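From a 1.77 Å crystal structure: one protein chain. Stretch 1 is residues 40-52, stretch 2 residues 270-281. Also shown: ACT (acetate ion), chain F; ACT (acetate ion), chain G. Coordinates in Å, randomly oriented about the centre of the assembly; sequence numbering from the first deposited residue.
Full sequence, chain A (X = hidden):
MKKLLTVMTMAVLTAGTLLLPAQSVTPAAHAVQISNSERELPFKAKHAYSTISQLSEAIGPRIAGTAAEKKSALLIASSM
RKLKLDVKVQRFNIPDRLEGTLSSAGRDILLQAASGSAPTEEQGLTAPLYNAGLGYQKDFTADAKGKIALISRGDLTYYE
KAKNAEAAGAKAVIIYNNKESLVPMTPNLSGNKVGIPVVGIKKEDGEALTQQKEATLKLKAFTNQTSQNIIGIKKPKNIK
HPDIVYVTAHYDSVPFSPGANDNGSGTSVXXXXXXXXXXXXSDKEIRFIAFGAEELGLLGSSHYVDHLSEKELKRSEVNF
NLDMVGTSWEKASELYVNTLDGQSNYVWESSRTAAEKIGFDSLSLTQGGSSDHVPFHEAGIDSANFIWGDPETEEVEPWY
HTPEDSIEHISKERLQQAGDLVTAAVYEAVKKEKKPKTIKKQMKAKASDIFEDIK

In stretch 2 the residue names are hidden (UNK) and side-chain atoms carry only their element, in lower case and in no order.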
# COMPACT_ATOMS: atom_id res chain seq x y z
N GLU A 40 -11.54 28.69 10.89
CA GLU A 40 -10.23 28.64 10.26
C GLU A 40 -9.51 27.34 10.61
O GLU A 40 -9.38 26.98 11.78
CB GLU A 40 -9.37 29.84 10.67
CG GLU A 40 -8.21 30.09 9.73
CD GLU A 40 -6.96 30.50 10.47
OE1 GLU A 40 -6.56 29.77 11.40
OE2 GLU A 40 -6.38 31.56 10.13
N LEU A 41 -9.04 26.65 9.57
CA LEU A 41 -8.38 25.35 9.71
C LEU A 41 -7.00 25.47 9.09
O LEU A 41 -6.82 25.23 7.89
CB LEU A 41 -9.21 24.26 9.04
CG LEU A 41 -10.68 24.24 9.42
CD1 LEU A 41 -11.50 23.38 8.46
CD2 LEU A 41 -10.81 23.74 10.85
N PRO A 42 -5.98 25.85 9.89
CA PRO A 42 -4.64 26.18 9.36
C PRO A 42 -3.78 24.95 9.05
O PRO A 42 -2.75 24.69 9.67
CB PRO A 42 -4.04 27.04 10.48
CG PRO A 42 -4.69 26.52 11.73
CD PRO A 42 -6.10 26.13 11.33
N PHE A 43 -4.22 24.16 8.07
CA PHE A 43 -3.39 23.08 7.57
C PHE A 43 -2.14 23.66 6.91
O PHE A 43 -2.23 24.56 6.07
CB PHE A 43 -4.17 22.22 6.56
CG PHE A 43 -3.41 21.01 6.08
CD1 PHE A 43 -2.45 21.12 5.07
CD2 PHE A 43 -3.65 19.76 6.63
CE1 PHE A 43 -1.74 20.01 4.64
CE2 PHE A 43 -2.95 18.64 6.20
CZ PHE A 43 -1.99 18.76 5.21
N LYS A 44 -0.96 23.17 7.31
CA LYS A 44 0.30 23.69 6.78
C LYS A 44 1.08 22.56 6.13
O LYS A 44 1.60 21.67 6.82
CB LYS A 44 1.10 24.38 7.87
CG LYS A 44 0.40 25.62 8.41
CD LYS A 44 1.22 26.31 9.47
CE LYS A 44 0.39 27.35 10.21
NZ LYS A 44 1.24 28.12 11.15
N ALA A 45 1.19 22.62 4.80
CA ALA A 45 1.90 21.58 4.07
C ALA A 45 3.37 21.50 4.47
O ALA A 45 3.99 20.44 4.34
CB ALA A 45 1.78 21.82 2.56
N LYS A 46 3.96 22.60 4.97
CA LYS A 46 5.36 22.52 5.38
C LYS A 46 5.54 21.49 6.49
O LYS A 46 6.54 20.77 6.52
CB LYS A 46 5.89 23.89 5.81
CG LYS A 46 5.32 24.43 7.11
CD LYS A 46 5.85 25.82 7.44
CE LYS A 46 5.26 26.33 8.75
NZ LYS A 46 5.62 27.75 9.05
N HIS A 47 4.56 21.39 7.39
CA HIS A 47 4.61 20.37 8.43
C HIS A 47 4.56 18.98 7.83
O HIS A 47 5.28 18.07 8.27
CB HIS A 47 3.44 20.52 9.40
CG HIS A 47 3.48 21.79 10.18
ND1 HIS A 47 2.39 22.25 10.89
CD2 HIS A 47 4.46 22.69 10.38
CE1 HIS A 47 2.70 23.38 11.49
NE2 HIS A 47 3.95 23.67 11.20
N ALA A 48 3.68 18.78 6.85
CA ALA A 48 3.59 17.48 6.20
C ALA A 48 4.89 17.16 5.47
O ALA A 48 5.39 16.03 5.56
CB ALA A 48 2.39 17.44 5.25
N TYR A 49 5.45 18.13 4.75
CA TYR A 49 6.73 17.93 4.09
C TYR A 49 7.78 17.45 5.08
O TYR A 49 8.51 16.48 4.83
CB TYR A 49 7.19 19.23 3.40
CG TYR A 49 8.42 19.05 2.55
CD1 TYR A 49 9.70 19.22 3.08
CD2 TYR A 49 8.32 18.67 1.21
CE1 TYR A 49 10.83 19.04 2.31
CE2 TYR A 49 9.45 18.49 0.42
CZ TYR A 49 10.70 18.67 0.98
OH TYR A 49 11.83 18.48 0.21
N SER A 50 7.86 18.11 6.24
CA SER A 50 8.83 17.71 7.25
C SER A 50 8.62 16.26 7.66
O SER A 50 9.58 15.50 7.83
CB SER A 50 8.73 18.63 8.46
OG SER A 50 9.72 18.28 9.42
N THR A 51 7.36 15.85 7.85
CA THR A 51 7.09 14.47 8.22
C THR A 51 7.48 13.51 7.10
O THR A 51 8.02 12.43 7.37
CB THR A 51 5.61 14.30 8.56
OG1 THR A 51 5.30 15.16 9.67
CG2 THR A 51 5.30 12.85 8.93
N ILE A 52 7.24 13.89 5.85
CA ILE A 52 7.65 13.04 4.73
C ILE A 52 9.16 12.88 4.70
O ILE A 52 9.68 11.79 4.38
CB ILE A 52 7.13 13.62 3.40
CG1 ILE A 52 5.61 13.60 3.35
CG2 ILE A 52 7.73 12.83 2.21
CD1 ILE A 52 5.09 14.29 2.08
N UNK A 270 -2.43 13.09 7.19
CA UNK A 270 -3.22 12.63 8.33
C UNK A 270 -2.72 13.25 9.63
O UNK A 270 -3.53 13.72 10.45
c UNK A 270 -3.93 10.49 9.57
c UNK A 270 -3.17 11.10 8.38
c UNK A 270 -1.82 8.93 10.52
s UNK A 270 -2.86 10.31 11.01
N UNK A 271 -1.41 13.29 9.84
CA UNK A 271 -0.89 13.81 11.11
C UNK A 271 -1.10 15.31 11.21
O UNK A 271 -1.43 15.83 12.28
c UNK A 271 2.32 11.66 11.42
c UNK A 271 0.60 13.46 11.25
c UNK A 271 0.83 12.00 11.56
c UNK A 271 0.33 11.67 12.98
N UNK A 272 -0.92 16.04 10.10
CA UNK A 272 -1.16 17.48 10.15
C UNK A 272 -2.64 17.78 10.33
O UNK A 272 -3.00 18.75 11.01
c UNK A 272 -0.94 19.63 8.78
c UNK A 272 -0.60 18.15 8.90
o UNK A 272 0.48 19.99 10.70
c UNK A 272 -0.28 20.50 9.84
o UNK A 272 -0.52 21.72 9.81
N UNK A 273 -3.52 16.96 9.75
CA UNK A 273 -4.94 17.17 10.01
C UNK A 273 -5.25 16.96 11.48
O UNK A 273 -6.03 17.71 12.08
c UNK A 273 -7.29 16.56 9.26
c UNK A 273 -7.36 14.80 7.11
s UNK A 273 -8.29 15.20 8.62
c UNK A 273 -5.79 16.25 9.14
N UNK A 274 -4.63 15.94 12.10
CA UNK A 274 -4.81 15.73 13.53
C UNK A 274 -4.35 16.95 14.33
O UNK A 274 -4.98 17.32 15.33
c UNK A 274 -4.06 14.48 13.97
N UNK A 275 -3.25 17.57 13.92
CA UNK A 275 -2.81 18.80 14.58
C UNK A 275 -3.85 19.90 14.43
O UNK A 275 -4.15 20.62 15.40
n UNK A 275 -1.07 23.59 11.72
c UNK A 275 -1.46 19.27 14.03
c UNK A 275 -0.71 23.06 12.89
c UNK A 275 -0.89 20.44 14.84
c UNK A 275 0.25 21.15 14.14
n UNK A 275 -0.90 23.75 14.01
n UNK A 275 -0.18 21.84 12.92
N UNK A 276 -4.41 20.06 13.23
CA UNK A 276 -5.40 21.11 13.02
C UNK A 276 -6.66 20.83 13.84
O UNK A 276 -7.23 21.74 14.45
c UNK A 276 -4.52 21.72 10.77
c UNK A 276 -6.89 22.24 11.35
c UNK A 276 -5.74 21.24 11.53
N UNK A 277 -7.14 19.59 13.81
CA UNK A 277 -8.39 19.23 14.45
C UNK A 277 -8.27 19.09 15.96
O UNK A 277 -9.30 18.98 16.64
c UNK A 277 -9.69 16.74 11.81
c UNK A 277 -9.22 18.06 12.36
c UNK A 277 -10.29 19.13 12.18
c UNK A 277 -8.92 17.93 13.85
N UNK A 278 -7.05 19.09 16.49
CA UNK A 278 -6.83 18.98 17.93
C UNK A 278 -7.67 19.99 18.70
O UNK A 278 -8.31 19.64 19.70
c UNK A 278 -3.30 21.07 19.07
c UNK A 278 -3.54 19.78 19.85
n UNK A 278 -2.15 21.85 19.60
c UNK A 278 -4.98 19.28 19.69
c UNK A 278 -5.34 19.17 18.23
N UNK A 279 -7.72 21.23 18.22
CA UNK A 279 -8.42 22.32 18.90
C UNK A 279 -9.81 22.58 18.32
O UNK A 279 -10.30 23.72 18.38
o UNK A 279 -7.42 24.04 17.52
c UNK A 279 -7.58 23.59 18.85
N UNK A 280 -10.46 21.56 17.78
CA UNK A 280 -11.79 21.67 17.19
C UNK A 280 -12.76 20.87 18.05
O UNK A 280 -12.63 19.64 18.14
c UNK A 280 -10.96 22.05 14.86
c UNK A 280 -13.26 21.17 15.23
c UNK A 280 -11.82 21.18 15.74
N UNK A 281 -13.76 21.50 18.67
CA UNK A 281 -14.74 20.73 19.45
C UNK A 281 -15.59 19.83 18.56
O UNK A 281 -15.98 20.21 17.46
c UNK A 281 -14.75 23.07 20.06
c UNK A 281 -13.97 22.95 18.77
c UNK A 281 -15.59 21.82 20.12
C ACT F . 4.52 27.24 12.68
O ACT F . 3.99 28.00 11.82
OXT ACT F . 5.08 26.12 12.51
CH3 ACT F . 4.48 27.78 14.16
C ACT G . 0.50 24.18 17.08
O ACT G . -0.62 23.83 16.62
OXT ACT G . 1.03 25.33 17.08
CH3 ACT G . 1.35 23.06 17.74

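Position 270 carries two carbons, a sulfur and a terminal carbon, unbranched; its CA-to-CB bond points away from stretch 1, and the chain is Met270. Position 271 has four carbons forked at the second, with one branch end near Thr51, which makes it Leu271. Its CD1 lies 4.1 Å from Thr51 CG2, a contact near the far end of the pairing.

Position 272 has three carbons, the last bearing two oxygens; the oxygens lie near Lys44 N and the His47 ring, and a carbon sits over the Phe43 ring. A carboxylate after two methylenes is Glu272. Its CA-to-CB bond points toward stretch 1, and the chain bends at chi2 (67°, p). Lys44 N donates to OE2 at 2.9 Å (N-H...O 151°), and His47 ND1 donates to OE1 at 3.0 Å (145°). Glu272 CG sits over one face of the Phe43 ring, 3.6 Å from its centroid and 21° off the normal, a CH-pi contact.

Position 273 repeats the pattern of two carbons, sulfur and carbon, and its backbone N comes within 4.0 Å of Phe43 CE2; it is Met273. Position 274 has a single carbon, Ala274, out of reach of stretch 1.

Position 275 shows three carbons, a nitrogen, then a carbon carrying two more nitrogens, with nitrogens near Pro42 O and the His47 ring: a guanidinium, therefore Arg275. NE donates to Glu272 OE1 at 3.0 Å and NH2 to Glu272 OE2 at 2.7 Å, the latter pair a salt bridge. His47 CE1 lies over one face of the guanidinium, Pro42 O is 2.9 Å from Arg275 NH2 near its plane, and Arg275 NH1 donates to the chain G acetate O at 2.6 Å.

Position 276 has one carbon carrying two others, beta-branched without oxygen, its branch ends near Leu41, Pro42 and Phe43: Val276. CG1 is 3.8 Å from Leu41 CB and 4.0 Å from Pro42 CD; CG2 is 4.3 Å from Phe43 CB. Position 277, four carbons forked at the second, is Leu277. Position 278, four carbons in a row ending in nitrogen, is Lys278, and position 279, one carbon then one oxygen, is Ser279; neither reaches stretch 1. Position 280 again has three carbons branched at the first, one branch end near Leu41: Val280, with CG2 4.4 Å from Leu41 CD2. Position 281 closes three carbons onto its backbone N: Pro281.

The contact combines a polar centre with an apolar patch. Arg275 grips both carboxylate oxygens of Glu272, while that carboxylate accepts from the N-cap residue Lys44 and from His47, in the first turn of the helix. Val276 packs against the segment leading into it. The helix axes approach to 9.1 Å at 138°, and 505 Å² is buried in total.

Stretch 2, residues 270-281: MLEMARVLKSVP
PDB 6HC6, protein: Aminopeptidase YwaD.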